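Long-range contacts in glucose-resistance amylase regulator (Weissella paramesenteroides ATCC 33313, PDB 4RK6), which binds glucose and probably acts as a LacI-family transcription regulator that recognises DNA in gene control regions: residues 33-38 with 251-256; 53-58 with 76-81; 126-131 with 162-167. All coordinates share one frame; numbering follows the deposited sequence.

Contact 1 of 3, residues 33-38 with 251-256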
ATOM      1  N   TYR A  33      -3.156 -12.213  11.280  1.00 31.64           N
ATOM      2  CA  TYR A  33      -3.998 -11.580  12.269  1.00 37.67           C
ATOM      3  C   TYR A  33      -5.279 -12.369  12.543  1.00 38.38           C
ATOM      4  O   TYR A  33      -5.647 -12.584  13.708  1.00 42.83           O
ATOM      5  CB  TYR A  33      -4.347 -10.181  11.786  1.00 45.56           C
ATOM      6  CG  TYR A  33      -5.062  -9.346  12.797  1.00 42.83           C
ATOM      7  CD1 TYR A  33      -4.352  -8.637  13.770  1.00 41.00           C
ATOM      8  CD2 TYR A  33      -6.452  -9.227  12.769  1.00 78.26           C
ATOM      9  CE1 TYR A  33      -5.016  -7.849  14.700  1.00 99.54           C
ATOM     10  CE2 TYR A  33      -7.122  -8.441  13.690  1.00 99.40           C
ATOM     11  CZ  TYR A  33      -6.405  -7.756  14.652  1.00148.74           C
ATOM     12  OH  TYR A  33      -7.087  -6.980  15.560  1.00116.09           O
ATOM     13  N   GLU A  34      -5.969 -12.794  11.490  1.00 30.12           N
ATOM     14  CA  GLU A  34      -7.170 -13.589  11.711  1.00 36.10           C
ATOM     15  C   GLU A  34      -6.905 -14.888  12.479  1.00 41.87           C
ATOM     16  O   GLU A  34      -7.723 -15.281  13.290  1.00 37.18           O
ATOM     17  CB  GLU A  34      -7.982 -13.828  10.439  1.00 46.12           C
ATOM     18  CG  GLU A  34      -7.273 -14.432   9.249  1.00 87.59           C
ATOM     19  CD  GLU A  34      -8.177 -14.453   8.034  1.00110.02           C
ATOM     20  OE1 GLU A  34      -9.373 -14.758   8.206  1.00 67.73           O
ATOM     21  OE2 GLU A  34      -7.706 -14.165   6.911  1.00 82.99           O
ATOM     22  N   THR A  35      -5.762 -15.534  12.259  1.00 30.76           N
ATOM     23  CA  THR A  35      -5.466 -16.775  12.978  1.00 30.63           C
ATOM     24  C   THR A  35      -4.939 -16.508  14.381  1.00 27.50           C
ATOM     25  O   THR A  35      -5.229 -17.279  15.296  1.00 37.64           O
ATOM     26  CB  THR A  35      -4.515 -17.692  12.169  1.00 28.95           C
ATOM     27  OG1 THR A  35      -5.123 -17.977  10.905  1.00 39.09           O
ATOM     28  CG2 THR A  35      -4.273 -19.011  12.893  1.00 29.75           C
ATOM     29  N   THR A  36      -4.178 -15.427  14.579  1.00 31.89           N
ATOM     30  CA  THR A  36      -3.728 -15.060  15.927  1.00 30.94           C
ATOM     31  C   THR A  36      -4.905 -14.668  16.806  1.00 34.07           C
ATOM     32  O   THR A  36      -4.972 -15.050  17.979  1.00 39.16           O
ATOM     33  CB  THR A  36      -2.719 -13.891  15.942  1.00 37.49           C
ATOM     34  OG1 THR A  36      -3.330 -12.706  15.409  1.00 36.28           O
ATOM     35  CG2 THR A  36      -1.486 -14.248  15.143  1.00 31.70           C
ATOM     36  N   ILE A  37      -5.831 -13.906  16.226  1.00 36.00           N
ATOM     37  CA  ILE A  37      -7.003 -13.422  16.963  1.00 52.74           C
ATOM     38  C   ILE A  37      -7.800 -14.598  17.535  1.00 42.35           C
ATOM     39  O   ILE A  37      -8.145 -14.619  18.717  1.00 47.86           O
ATOM     40  CB  ILE A  37      -7.892 -12.485  16.078  1.00 55.26           C
ATOM     41  CG1 ILE A  37      -8.199 -11.182  16.820  1.00 83.81           C
ATOM     42  CG2 ILE A  37      -9.180 -13.155  15.590  1.00 74.13           C
ATOM     43  CD1 ILE A  37      -7.004 -10.264  16.946  1.00 67.63           C
ATOM     44  N   SER A  38      -8.047 -15.603  16.705  1.00 36.97           N
ATOM     45  CA  SER A  38      -8.888 -16.716  17.095  1.00 37.23           C
ATOM     46  C   SER A  38      -8.157 -17.737  17.972  1.00 60.72           C
ATOM     47  O   SER A  38      -8.800 -18.597  18.560  1.00 44.42           O
ATOM     48  CB  SER A  38      -9.470 -17.394  15.856  1.00 60.84           C
ATOM     49  OG  SER A  38      -8.448 -17.749  14.948  1.00 66.22           O
ATOM     50  N   ALA A 251       0.887 -20.270   7.852  1.00 25.74           N
ATOM     51  CA  ALA A 251       2.095 -20.086   8.674  1.00 24.00           C
ATOM     52  C   ALA A 251       1.764 -20.075  10.183  1.00 24.66           C
ATOM     53  O   ALA A 251       2.420 -20.730  10.991  1.00 23.36           O
ATOM     54  CB  ALA A 251       2.833 -18.814   8.284  1.00 25.15           C
HETATM   55  N   MSE A 252       0.717 -19.361  10.566  1.00 22.65           N
HETATM   56  CA  MSE A 252       0.328 -19.310  11.969  1.00 21.08           C
HETATM   57  C   MSE A 252      -0.178 -20.671  12.396  1.00 20.48           C
HETATM   58  O   MSE A 252       0.144 -21.147  13.497  1.00 22.36           O
HETATM   59  CB  MSE A 252      -0.698 -18.197  12.205  1.00 26.10           C
HETATM   60  CG  MSE A 252      -1.046 -18.015  13.677  1.00 28.69           C
HETATM   61 SE   MSE A 252       0.463 -17.598  14.842  1.00 30.03          SE
HETATM   62  CE  MSE A 252      -0.403 -17.884  16.596  1.00 35.18           C
ATOM     63  N   GLN A 253      -0.929 -21.335  11.534  1.00 21.52           N
ATOM     64  CA  GLN A 253      -1.443 -22.675  11.884  1.00 24.18           C
ATOM     65  C   GLN A 253      -0.326 -23.697  12.080  1.00 23.37           C
ATOM     66  O   GLN A 253      -0.406 -24.576  12.940  1.00 23.50           O
ATOM     67  CB  GLN A 253      -2.416 -23.201  10.830  1.00 27.35           C
ATOM     68  CG  GLN A 253      -3.304 -24.302  11.380  1.00 27.35           C
ATOM     69  CD  GLN A 253      -4.169 -23.794  12.508  1.00 30.05           C
ATOM     70  OE1 GLN A 253      -4.785 -22.718  12.404  1.00 32.44           O
ATOM     71  NE2 GLN A 253      -4.225 -24.546  13.600  1.00 28.25           N
ATOM     72  N   LEU A 254       0.700 -23.608  11.245  1.00 26.29           N
ATOM     73  CA  LEU A 254       1.870 -24.450  11.390  1.00 23.65           C
ATOM     74  C   LEU A 254       2.480 -24.281  12.780  1.00 24.73           C
ATOM     75  O   LEU A 254       2.793 -25.274  13.459  1.00 22.20           O
ATOM     76  CB  LEU A 254       2.883 -24.129  10.293  1.00 23.41           C
ATOM     77  CG  LEU A 254       4.072 -25.060  10.116  1.00 38.64           C
ATOM     78  CD1 LEU A 254       3.577 -26.440   9.724  1.00 35.72           C
ATOM     79  CD2 LEU A 254       4.989 -24.494   9.042  1.00 43.58           C
ATOM     80  N   PHE A 255       2.595 -23.037  13.236  1.00 21.13           N
ATOM     81  CA  PHE A 255       3.141 -22.772  14.562  1.00 20.98           C
ATOM     82  C   PHE A 255       2.228 -23.341  15.639  1.00 23.63           C
ATOM     83  O   PHE A 255       2.694 -24.025  16.582  1.00 24.61           O
ATOM     84  CB  PHE A 255       3.374 -21.267  14.780  1.00 22.19           C
ATOM     85  CG  PHE A 255       3.638 -20.898  16.215  1.00 21.76           C
ATOM     86  CD1 PHE A 255       4.790 -21.331  16.855  1.00 25.10           C
ATOM     87  CD2 PHE A 255       2.735 -20.135  16.931  1.00 22.74           C
ATOM     88  CE1 PHE A 255       5.035 -21.027  18.184  1.00 26.45           C
ATOM     89  CE2 PHE A 255       2.979 -19.804  18.258  1.00 32.21           C
ATOM     90  CZ  PHE A 255       4.126 -20.247  18.889  1.00 28.00           C
ATOM     91  N   LEU A 256       0.936 -23.065  15.517  1.00 22.62           N
ATOM     92  CA  LEU A 256      -0.031 -23.551  16.508  1.00 22.65           C
ATOM     93  C   LEU A 256      -0.057 -25.089  16.594  1.00 26.14           C
ATOM     94  O   LEU A 256      -0.243 -25.647  17.671  1.00 25.37           O
ATOM     95  CB  LEU A 256      -1.429 -23.023  16.221  1.00 25.52           C
ATOM     96  CG  LEU A 256      -1.597 -21.512  16.411  1.00 24.23           C
ATOM     97  CD1 LEU A 256      -2.918 -21.054  15.824  1.00 29.86           C
ATOM     98  CD2 LEU A 256      -1.456 -21.129  17.875  1.00 29.04           C
TER
HETATM   99  O   HOH W   1      -5.352 -21.105  10.371  1.00 40.35           O
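Thr-35 and Met-252 (a selenomethionine) meet where two neighbouring helices, 24-39 and 244-257, lie side by side in a lobe of the periplasmic-binding-protein-like fold. The short helical segments run in roughly the same direction, 34° apart, with axes 9.4 Å from each other at closest approach. The packed side is small and apolar. Thr-35 points its CG2 anti to its own backbone N, and this methyl sits 3.5 Å from Met-252 CG, tighter than carbon atoms usually pack, as the two side chains slide past each other in opposite directions. Met-252 bends at chi2 (58°), which carries SE toward the next residue of helix 24-39: Thr-36 CG2 lies 3.9 Å from Met-252 SE, crossing the chain at about a right angle. Met-252 also touches Phe-71 of strand 69-72, so its side chain reaches the central sheet. Leu-256 reaches in only with CD1, against the same Thr-35 methyl.

The other side is looser and polar. Glu-34 lies too far from 251-256 to touch it but forms a salt bridge with Arg-249, one turn before Gln-253 on the same helix, while Gln-253 NE2 bonds to Asp-257. A water joins the two helices there: it donates to Gln-253 OE1 over 2.7 Å and shares a longer hydrogen bond, 3.2 Å, with Thr-35 OG1.

Contact 2 of 3, residues 53-58 with 76-81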
ATOM      1  N   ASP A  53      23.346  -3.055  12.724  1.00 37.49           N
ATOM      2  CA  ASP A  53      23.162  -2.578  14.108  1.00 36.60           C
ATOM      3  C   ASP A  53      21.689  -2.295  14.474  1.00 39.69           C
ATOM      4  O   ASP A  53      21.286  -2.486  15.619  1.00 49.85           O
ATOM      5  CB  ASP A  53      23.999  -1.319  14.376  1.00 76.78           C
ATOM      6  CG  ASP A  53      25.478  -1.621  14.524  1.00 76.55           C
ATOM      7  OD1 ASP A  53      26.045  -2.297  13.643  1.00 69.95           O
ATOM      8  OD2 ASP A  53      26.076  -1.174  15.522  1.00 69.28           O
ATOM      9  N   HIS A  54      20.901  -1.822  13.518  1.00 35.06           N
ATOM     10  CA  HIS A  54      19.470  -1.637  13.756  1.00 44.66           C
ATOM     11  C   HIS A  54      18.793  -3.000  13.817  1.00 75.85           C
ATOM     12  O   HIS A  54      17.874  -3.206  14.604  1.00 37.25           O
ATOM     13  CB  HIS A  54      18.835  -0.805  12.651  1.00 46.35           C
ATOM     14  CG  HIS A  54      19.402   0.576  12.537  1.00 50.09           C
ATOM     15  ND1 HIS A  54      19.382   1.296  11.360  1.00 62.16           N
ATOM     16  CD2 HIS A  54      20.026   1.361  13.448  1.00 56.76           C
ATOM     17  CE1 HIS A  54      19.962   2.469  11.553  1.00 53.90           C
ATOM     18  NE2 HIS A  54      20.362   2.533  12.811  1.00 66.20           N
ATOM     19  N   GLN A  55      19.263  -3.927  12.983  1.00 43.99           N
ATOM     20  CA  GLN A  55      18.741  -5.291  12.981  1.00 38.61           C
ATOM     21  C   GLN A  55      18.893  -5.934  14.350  1.00 32.87           C
ATOM     22  O   GLN A  55      17.970  -6.597  14.848  1.00 35.59           O
ATOM     23  CB  GLN A  55      19.421  -6.121  11.892  1.00 39.73           C
ATOM     24  CG  GLN A  55      19.069  -5.686  10.475  1.00 31.71           C
ATOM     25  CD  GLN A  55      19.849  -6.444   9.417  1.00 32.74           C
ATOM     26  OE1 GLN A  55      20.822  -7.139   9.732  1.00 39.39           O
ATOM     27  NE2 GLN A  55      19.437  -6.309   8.153  1.00 40.35           N
ATOM     28  N   TYR A  56      20.033  -5.722  14.997  1.00 31.16           N
ATOM     29  CA  TYR A  56      20.251  -6.309  16.306  1.00 29.03           C
ATOM     30  C   TYR A  56      19.290  -5.736  17.363  1.00 31.21           C
ATOM     31  O   TYR A  56      18.835  -6.462  18.227  1.00 37.81           O
ATOM     32  CB  TYR A  56      21.717  -6.207  16.760  1.00 37.82           C
ATOM     33  CG  TYR A  56      21.956  -7.008  18.021  1.00 41.56           C
ATOM     34  CD1 TYR A  56      22.011  -8.400  17.985  1.00 61.00           C
ATOM     35  CD2 TYR A  56      22.079  -6.379  19.261  1.00 45.09           C
ATOM     36  CE1 TYR A  56      22.203  -9.142  19.139  1.00 51.33           C
ATOM     37  CE2 TYR A  56      22.272  -7.114  20.419  1.00 59.50           C
ATOM     38  CZ  TYR A  56      22.331  -8.493  20.354  1.00 49.09           C
ATOM     39  OH  TYR A  56      22.523  -9.224  21.503  1.00 65.87           O
ATOM     40  N   GLN A  57      18.979  -4.441  17.270  1.00 51.05           N
ATOM     41  CA  GLN A  57      17.995  -3.809  18.173  1.00 45.00           C
ATOM     42  C   GLN A  57      16.613  -4.433  18.007  1.00 40.82           C
ATOM     43  O   GLN A  57      15.944  -4.730  18.999  1.00 58.35           O
ATOM     44  CB  GLN A  57      17.909  -2.285  17.948  1.00 69.36           C
ATOM     45  CG  GLN A  57      19.204  -1.517  18.197  1.00 96.76           C
ATOM     46  CD  GLN A  57      19.818  -1.805  19.559  1.00131.97           C
ATOM     47  OE1 GLN A  57      19.138  -1.735  20.581  1.00 91.77           O
ATOM     48  NE2 GLN A  57      21.108  -2.131  19.578  1.00 78.19           N
ATOM     49  N   VAL A  58      16.200  -4.635  16.757  1.00 37.91           N
ATOM     50  CA  VAL A  58      14.950  -5.329  16.442  1.00 53.65           C
ATOM     51  C   VAL A  58      14.924  -6.703  17.094  1.00 59.49           C
ATOM     52  O   VAL A  58      13.920  -7.104  17.674  1.00 45.57           O
ATOM     53  CB  VAL A  58      14.755  -5.494  14.917  1.00 48.01           C
ATOM     54  CG1 VAL A  58      13.605  -6.451  14.598  1.00 64.85           C
ATOM     55  CG2 VAL A  58      14.509  -4.148  14.265  1.00 63.66           C
ATOM     56  N   ASP A  76      15.979 -11.262   3.030  1.00 44.37           N
ATOM     57  CA  ASP A  76      17.234 -10.611   3.400  1.00 55.14           C
ATOM     58  C   ASP A  76      17.605 -10.720   4.900  1.00 58.83           C
ATOM     59  O   ASP A  76      18.422  -9.944   5.404  1.00 46.73           O
ATOM     60  CB  ASP A  76      17.126  -9.125   3.008  1.00 79.73           C
ATOM     61  CG  ASP A  76      18.338  -8.623   2.246  1.00 97.15           C
ATOM     62  OD1 ASP A  76      19.453  -9.154   2.445  1.00 82.50           O
ATOM     63  OD2 ASP A  76      18.172  -7.683   1.440  1.00114.96           O
ATOM     64  N   ILE A  77      17.057 -11.698   5.611  1.00 42.03           N
ATOM     65  CA  ILE A  77      17.280 -11.786   7.054  1.00 41.78           C
ATOM     66  C   ILE A  77      18.671 -12.348   7.319  1.00 24.21           C
ATOM     67  O   ILE A  77      19.050 -13.357   6.705  1.00 30.90           O
ATOM     68  CB  ILE A  77      16.237 -12.700   7.731  1.00 32.52           C
ATOM     69  CG1 ILE A  77      14.808 -12.181   7.459  1.00 48.19           C
ATOM     70  CG2 ILE A  77      16.493 -12.795   9.229  1.00 32.63           C
ATOM     71  CD1 ILE A  77      14.483 -10.864   8.135  1.00 36.97           C
ATOM     72  N   PRO A  78      19.424 -11.733   8.242  1.00 27.10           N
ATOM     73  CA  PRO A  78      20.737 -12.313   8.538  1.00 32.36           C
ATOM     74  C   PRO A  78      20.641 -13.669   9.237  1.00 25.96           C
ATOM     75  O   PRO A  78      19.777 -13.882  10.090  1.00 25.94           O
ATOM     76  CB  PRO A  78      21.377 -11.284   9.468  1.00 30.95           C
ATOM     77  CG  PRO A  78      20.234 -10.536  10.054  1.00 41.43           C
ATOM     78  CD  PRO A  78      19.248 -10.447   8.934  1.00 30.74           C
ATOM     79  N   SER A  79      21.541 -14.582   8.883  1.00 26.57           N
ATOM     80  CA  SER A  79      21.553 -15.905   9.502  1.00 23.88           C
ATOM     81  C   SER A  79      21.633 -15.870  11.014  1.00 23.17           C
ATOM     82  O   SER A  79      21.021 -16.711  11.677  1.00 25.35           O
ATOM     83  CB  SER A  79      22.707 -16.738   8.925  1.00 26.42           C
ATOM     84  OG  SER A  79      22.536 -16.879   7.520  1.00 26.10           O
ATOM     85  N   TRP A  80      22.396 -14.922  11.573  1.00 21.72           N
ATOM     86  CA  TRP A  80      22.566 -14.838  13.013  1.00 23.98           C
ATOM     87  C   TRP A  80      21.235 -14.566  13.733  1.00 24.29           C
ATOM     88  O   TRP A  80      21.076 -14.994  14.857  1.00 23.76           O
ATOM     89  CB  TRP A  80      23.644 -13.804  13.441  1.00 29.33           C
ATOM     90  CG  TRP A  80      23.405 -12.376  12.991  1.00 30.19           C
ATOM     91  CD1 TRP A  80      24.026 -11.727  11.960  1.00 29.86           C
ATOM     92  CD2 TRP A  80      22.499 -11.427  13.577  1.00 30.65           C
ATOM     93  NE1 TRP A  80      23.553 -10.437  11.855  1.00 31.30           N
ATOM     94  CE2 TRP A  80      22.615 -10.227  12.833  1.00 29.40           C
ATOM     95  CE3 TRP A  80      21.606 -11.474  14.657  1.00 31.73           C
ATOM     96  CZ2 TRP A  80      21.861  -9.082  13.132  1.00 33.93           C
ATOM     97  CZ3 TRP A  80      20.848 -10.337  14.951  1.00 32.76           C
ATOM     98  CH2 TRP A  80      20.978  -9.163  14.181  1.00 26.96           C
HETATM   99  N   MSE A  81      20.308 -13.860  13.091  1.00 28.24           N
HETATM  100  CA  MSE A  81      18.995 -13.574  13.705  1.00 26.53           C
HETATM  101  C   MSE A  81      18.170 -14.836  13.793  1.00 22.21           C
HETATM  102  O   MSE A  81      17.563 -15.101  14.809  1.00 26.44           O
HETATM  103  CB  MSE A  81      18.195 -12.495  12.924  1.00 28.42           C
HETATM  104  CG  MSE A  81      16.948 -12.061  13.705  1.00 37.11           C
HETATM  105 SE   MSE A  81      16.013 -10.721  12.595  1.00 39.30          SE
HETATM  106  CE  MSE A  81      17.407  -9.360  12.780  1.00 36.06           C
TER
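Gln-55 and Trp-80 carry most of this contact, with Met-81 (a selenomethionine) filling in beside them. They pack helix 52-64 against the start of helix 79-87, two helices of the same alpha/beta lobe joined through strand 69-72. Gln-55 has CG anti to its carbonyl carbon (chi1 -68°); from there the extended chain brings the amide tip to tip with the Pro-78 ring, with Gln-55 OE1 3.5 Å from Pro-78 CG. The amide's other end is tied elsewhere: NE2 bonds to the backbone O of Asp-49.

Trp-80 points the far rim of its indole at the helix backbone. Its CH2 comes within 3.6 Å of Tyr-56 CA, the main-chain C of Gln-55 lies at the ring edge, and Trp-80 CZ2 is 4.0 Å from Gln-55 CB. One indole face is covered near its rim by Pro-78 CG and Met-81 CB. Tyr-56 adds its CD1, 3.8 Å from Trp-80 CZ3, with the ring planes at 50°. NE1 of the indole bonds to Glu-52 OE1, one turn before Tyr-56.

Met-81 bends at chi3 and brings CE to 3.5 Å from the Gln-55 backbone O, while also touching Leu-48 of strand 42-48.

Between the two segments, then, adhesion rests on van der Waals contact; Gln-55 NE2 and Trp-80 NE1 bond to Asp-49 and Glu-52, restraining how the amide and indole that do the packing can turn.

Contact 3 of 3, residues 126-131 with 162-167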
ATOM      1  N   HIS A 126       3.310 -16.150 -28.239  1.00 23.37           N
ATOM      2  CA  HIS A 126       4.512 -15.388 -27.940  1.00 22.93           C
ATOM      3  C   HIS A 126       5.717 -16.318 -27.881  1.00 24.52           C
ATOM      4  O   HIS A 126       5.608 -17.454 -27.422  1.00 29.84           O
ATOM      5  CB  HIS A 126       4.356 -14.637 -26.624  1.00 23.62           C
ATOM      6  CG  HIS A 126       3.248 -13.638 -26.663  1.00 23.15           C
ATOM      7  ND1 HIS A 126       3.450 -12.327 -27.031  1.00 24.26           N
ATOM      8  CD2 HIS A 126       1.919 -13.770 -26.447  1.00 23.81           C
ATOM      9  CE1 HIS A 126       2.289 -11.696 -27.054  1.00 20.15           C
ATOM     10  NE2 HIS A 126       1.348 -12.543 -26.675  1.00 22.42           N
ATOM     11  N   LYS A 127       6.838 -15.813 -28.389  1.00 24.25           N
ATOM     12  CA  LYS A 127       8.129 -16.513 -28.376  1.00 22.01           C
ATOM     13  C   LYS A 127       9.236 -15.671 -27.763  1.00 24.98           C
ATOM     14  O   LYS A 127      10.050 -16.161 -26.979  1.00 26.82           O
ATOM     15  CB  LYS A 127       8.521 -16.909 -29.807  1.00 29.05           C
ATOM     16  CG  LYS A 127       7.973 -18.268 -30.240  1.00 93.66           C
ATOM     17  CD  LYS A 127       8.283 -18.629 -31.691  1.00 87.55           C
ATOM     18  CE  LYS A 127       9.762 -18.916 -31.934  1.00102.57           C
ATOM     19  NZ  LYS A 127      10.509 -17.734 -32.452  1.00115.95           N
ATOM     20  N   ASN A 128       9.272 -14.394 -28.129  1.00 22.54           N
ATOM     21  CA  ASN A 128      10.233 -13.472 -27.559  1.00 20.19           C
ATOM     22  C   ASN A 128       9.647 -12.776 -26.340  1.00 22.34           C
ATOM     23  O   ASN A 128       8.715 -11.991 -26.478  1.00 22.39           O
ATOM     24  CB  ASN A 128      10.648 -12.469 -28.619  1.00 25.00           C
ATOM     25  CG  ASN A 128      11.402 -13.148 -29.746  1.00 31.30           C
ATOM     26  OD1 ASN A 128      12.303 -13.950 -29.493  1.00 28.05           O
ATOM     27  ND2 ASN A 128      11.026 -12.862 -30.962  1.00 30.20           N
ATOM     28  N   ILE A 129      10.177 -13.104 -25.164  1.00 23.26           N
ATOM     29  CA  ILE A 129       9.539 -12.740 -23.879  1.00 23.76           C
ATOM     30  C   ILE A 129      10.554 -12.162 -22.916  1.00 26.63           C
ATOM     31  O   ILE A 129      11.660 -12.677 -22.784  1.00 25.74           O
ATOM     32  CB  ILE A 129       8.815 -13.943 -23.231  1.00 20.59           C
ATOM     33  CG1 ILE A 129       7.806 -14.546 -24.201  1.00 22.41           C
ATOM     34  CG2 ILE A 129       8.090 -13.526 -21.954  1.00 20.93           C
ATOM     35  CD1 ILE A 129       7.067 -15.764 -23.710  1.00 23.97           C
ATOM     36  N   ALA A 130      10.190 -11.067 -22.260  1.00 21.77           N
ATOM     37  CA  ALA A 130      11.042 -10.442 -21.265  1.00 20.19           C
ATOM     38  C   ALA A 130      10.536 -10.715 -19.835  1.00 25.68           C
ATOM     39  O   ALA A 130       9.329 -10.781 -19.604  1.00 22.78           O
ATOM     40  CB  ALA A 130      11.135  -8.957 -21.504  1.00 23.78           C
ATOM     41  N   LEU A 131      11.477 -10.875 -18.904  1.00 21.96           N
ATOM     42  CA  LEU A 131      11.201 -10.806 -17.479  1.00 22.53           C
ATOM     43  C   LEU A 131      11.655  -9.435 -17.010  1.00 25.00           C
ATOM     44  O   LEU A 131      12.819  -9.056 -17.181  1.00 24.14           O
ATOM     45  CB  LEU A 131      11.940 -11.923 -16.714  1.00 21.35           C
ATOM     46  CG  LEU A 131      11.669 -11.980 -15.206  1.00 24.17           C
ATOM     47  CD1 LEU A 131      10.266 -12.485 -14.931  1.00 23.57           C
ATOM     48  CD2 LEU A 131      12.665 -12.898 -14.510  1.00 24.40           C
ATOM     49  N   ASN A 162      15.590 -15.711 -27.449  1.00 29.00           N
ATOM     50  CA  ASN A 162      14.175 -15.409 -27.148  1.00 34.70           C
ATOM     51  C   ASN A 162      13.953 -14.843 -25.744  1.00 26.73           C
ATOM     52  O   ASN A 162      12.824 -14.495 -25.387  1.00 26.60           O
ATOM     53  CB  ASN A 162      13.365 -16.690 -27.239  1.00 27.05           C
ATOM     54  CG  ASN A 162      13.495 -17.374 -28.578  1.00 34.25           C
ATOM     55  OD1 ASN A 162      13.853 -18.552 -28.648  1.00 32.23           O
ATOM     56  ND2 ASN A 162      13.190 -16.652 -29.640  1.00 29.26           N
ATOM     57  N   ILE A 163      15.012 -14.824 -24.943  1.00 25.77           N
ATOM     58  CA  ILE A 163      14.934 -14.563 -23.501  1.00 27.13           C
ATOM     59  C   ILE A 163      15.511 -13.188 -23.217  1.00 32.23           C
ATOM     60  O   ILE A 163      16.664 -12.922 -23.549  1.00 27.87           O
ATOM     61  CB  ILE A 163      15.718 -15.643 -22.712  1.00 24.16           C
ATOM     62  CG1 ILE A 163      15.001 -16.991 -22.840  1.00 28.57           C
ATOM     63  CG2 ILE A 163      15.892 -15.225 -21.258  1.00 27.97           C
ATOM     64  CD1 ILE A 163      15.822 -18.161 -22.361  1.00 30.89           C
ATOM     65  N   PHE A 164      14.702 -12.303 -22.630  1.00 23.93           N
ATOM     66  CA  PHE A 164      15.144 -10.939 -22.302  1.00 22.70           C
ATOM     67  C   PHE A 164      14.923 -10.640 -20.830  1.00 23.06           C
ATOM     68  O   PHE A 164      13.979 -11.121 -20.249  1.00 26.03           O
ATOM     69  CB  PHE A 164      14.400  -9.919 -23.172  1.00 22.53           C
ATOM     70  CG  PHE A 164      14.588 -10.133 -24.639  1.00 25.72           C
ATOM     71  CD1 PHE A 164      13.844 -11.103 -25.311  1.00 24.04           C
ATOM     72  CD2 PHE A 164      15.530  -9.402 -25.342  1.00 27.09           C
ATOM     73  CE1 PHE A 164      14.024 -11.318 -26.671  1.00 28.35           C
ATOM     74  CE2 PHE A 164      15.714  -9.614 -26.696  1.00 25.33           C
ATOM     75  CZ  PHE A 164      14.970 -10.572 -27.352  1.00 28.53           C
ATOM     76  N   LEU A 165      15.824  -9.866 -20.234  1.00 21.35           N
ATOM     77  CA  LEU A 165      15.784  -9.552 -18.816  1.00 23.47           C
ATOM     78  C   LEU A 165      15.957  -8.061 -18.598  1.00 34.92           C
ATOM     79  O   LEU A 165      16.740  -7.429 -19.292  1.00 31.69           O
ATOM     80  CB  LEU A 165      16.926 -10.247 -18.080  1.00 29.45           C
ATOM     81  CG  LEU A 165      16.986 -11.761 -18.172  1.00 26.21           C
ATOM     82  CD1 LEU A 165      18.291 -12.288 -17.595  1.00 35.95           C
ATOM     83  CD2 LEU A 165      15.798 -12.388 -17.464  1.00 27.14           C
ATOM     84  N   TYR A 166      15.261  -7.502 -17.617  1.00 23.13           N
ATOM     85  CA  TYR A 166      15.562  -6.138 -17.175  1.00 23.24           C
ATOM     86  C   TYR A 166      15.157  -5.888 -15.761  1.00 26.38           C
ATOM     87  O   TYR A 166      14.028  -6.180 -15.387  1.00 22.90           O
ATOM     88  CB  TYR A 166      14.853  -5.091 -18.038  1.00 21.79           C
ATOM     89  CG  TYR A 166      15.202  -3.667 -17.656  1.00 20.35           C
ATOM     90  CD1 TYR A 166      14.520  -3.010 -16.634  1.00 19.53           C
ATOM     91  CD2 TYR A 166      16.264  -2.993 -18.278  1.00 27.57           C
ATOM     92  CE1 TYR A 166      14.844  -1.724 -16.265  1.00 27.50           C
ATOM     93  CE2 TYR A 166      16.593  -1.689 -17.917  1.00 29.35           C
ATOM     94  CZ  TYR A 166      15.877  -1.069 -16.904  1.00 32.29           C
ATOM     95  OH  TYR A 166      16.147   0.203 -16.502  1.00 30.24           O
ATOM     96  N   GLY A 167      16.073  -5.301 -14.990  1.00 24.09           N
ATOM     97  CA  GLY A 167      15.702  -4.653 -13.735  1.00 20.25           C
ATOM     98  C   GLY A 167      16.298  -5.234 -12.472  1.00 21.36           C
ATOM     99  O   GLY A 167      16.674  -6.413 -12.419  1.00 24.52           O
TER
HETATM  100  O   HOH W   2      13.645 -17.291 -32.439  1.00 47.41           O
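Asn-162 ND2 donates to Asn-128 OD1 over 2.8 Å, a nearly straight bond (174°) just ahead of the paired strands of a parallel beta-alpha-beta unit, in which strands 129-132 and 163-166 are joined through helix 144-155. The acceptor lies in the amide plane of Asn-162, although the two amides are turned 31° from each other. Both ends of the Asn-162 amide are engaged: OD1 accepts from Ala-159 N, and ND2 also donates to a water that accepts from Lys-127 NZ.

From there the strands zip together in parallel register. Ile-129 N bonds to Asn-162 O, Phe-164 N to Ile-129 O, Leu-131 N to Phe-164 O, and Tyr-166 N to Leu-131 O. Side chains alternate between the two faces of the sheet. Leu-131 CB and Leu-165 CD2 meet at 4.0 Å on the face covered by helix 144-155, where Phe-149 touches Leu-131. On the reverse face Ala-130 CB packs 3.8 Å from Phe-164 CB. Strand 163-166 is outermost in this chain's sheet, whereas 129-132 pairs on its other side with strand 192-195. Phe-164 turns its ring edge to the neighbouring backbone, with CD1 3.7 Å from Ile-129 O.

Overall arrangement
Contacts 1 and 2 belong to one lobe, their centres about 24 Å apart, while contact 3 lies across the chain's centre in the other, about 39 Å and 36 Å, centre to centre, from contacts 1 and 2. Glucose binds between the lobes. In contact 3 the side chain of Leu-131 is about 10 Å from the sugar; Arg-145, on the helix joining its two strands, and His-170, soon after 162-167, line the pocket. Phe-24, another pocket residue, begins the helix used in contact 1. The dimer links the first two contacts: Ile-37 packs on His-54 of the second subunit, so helix 24-39 meets helix 52-64 between chains.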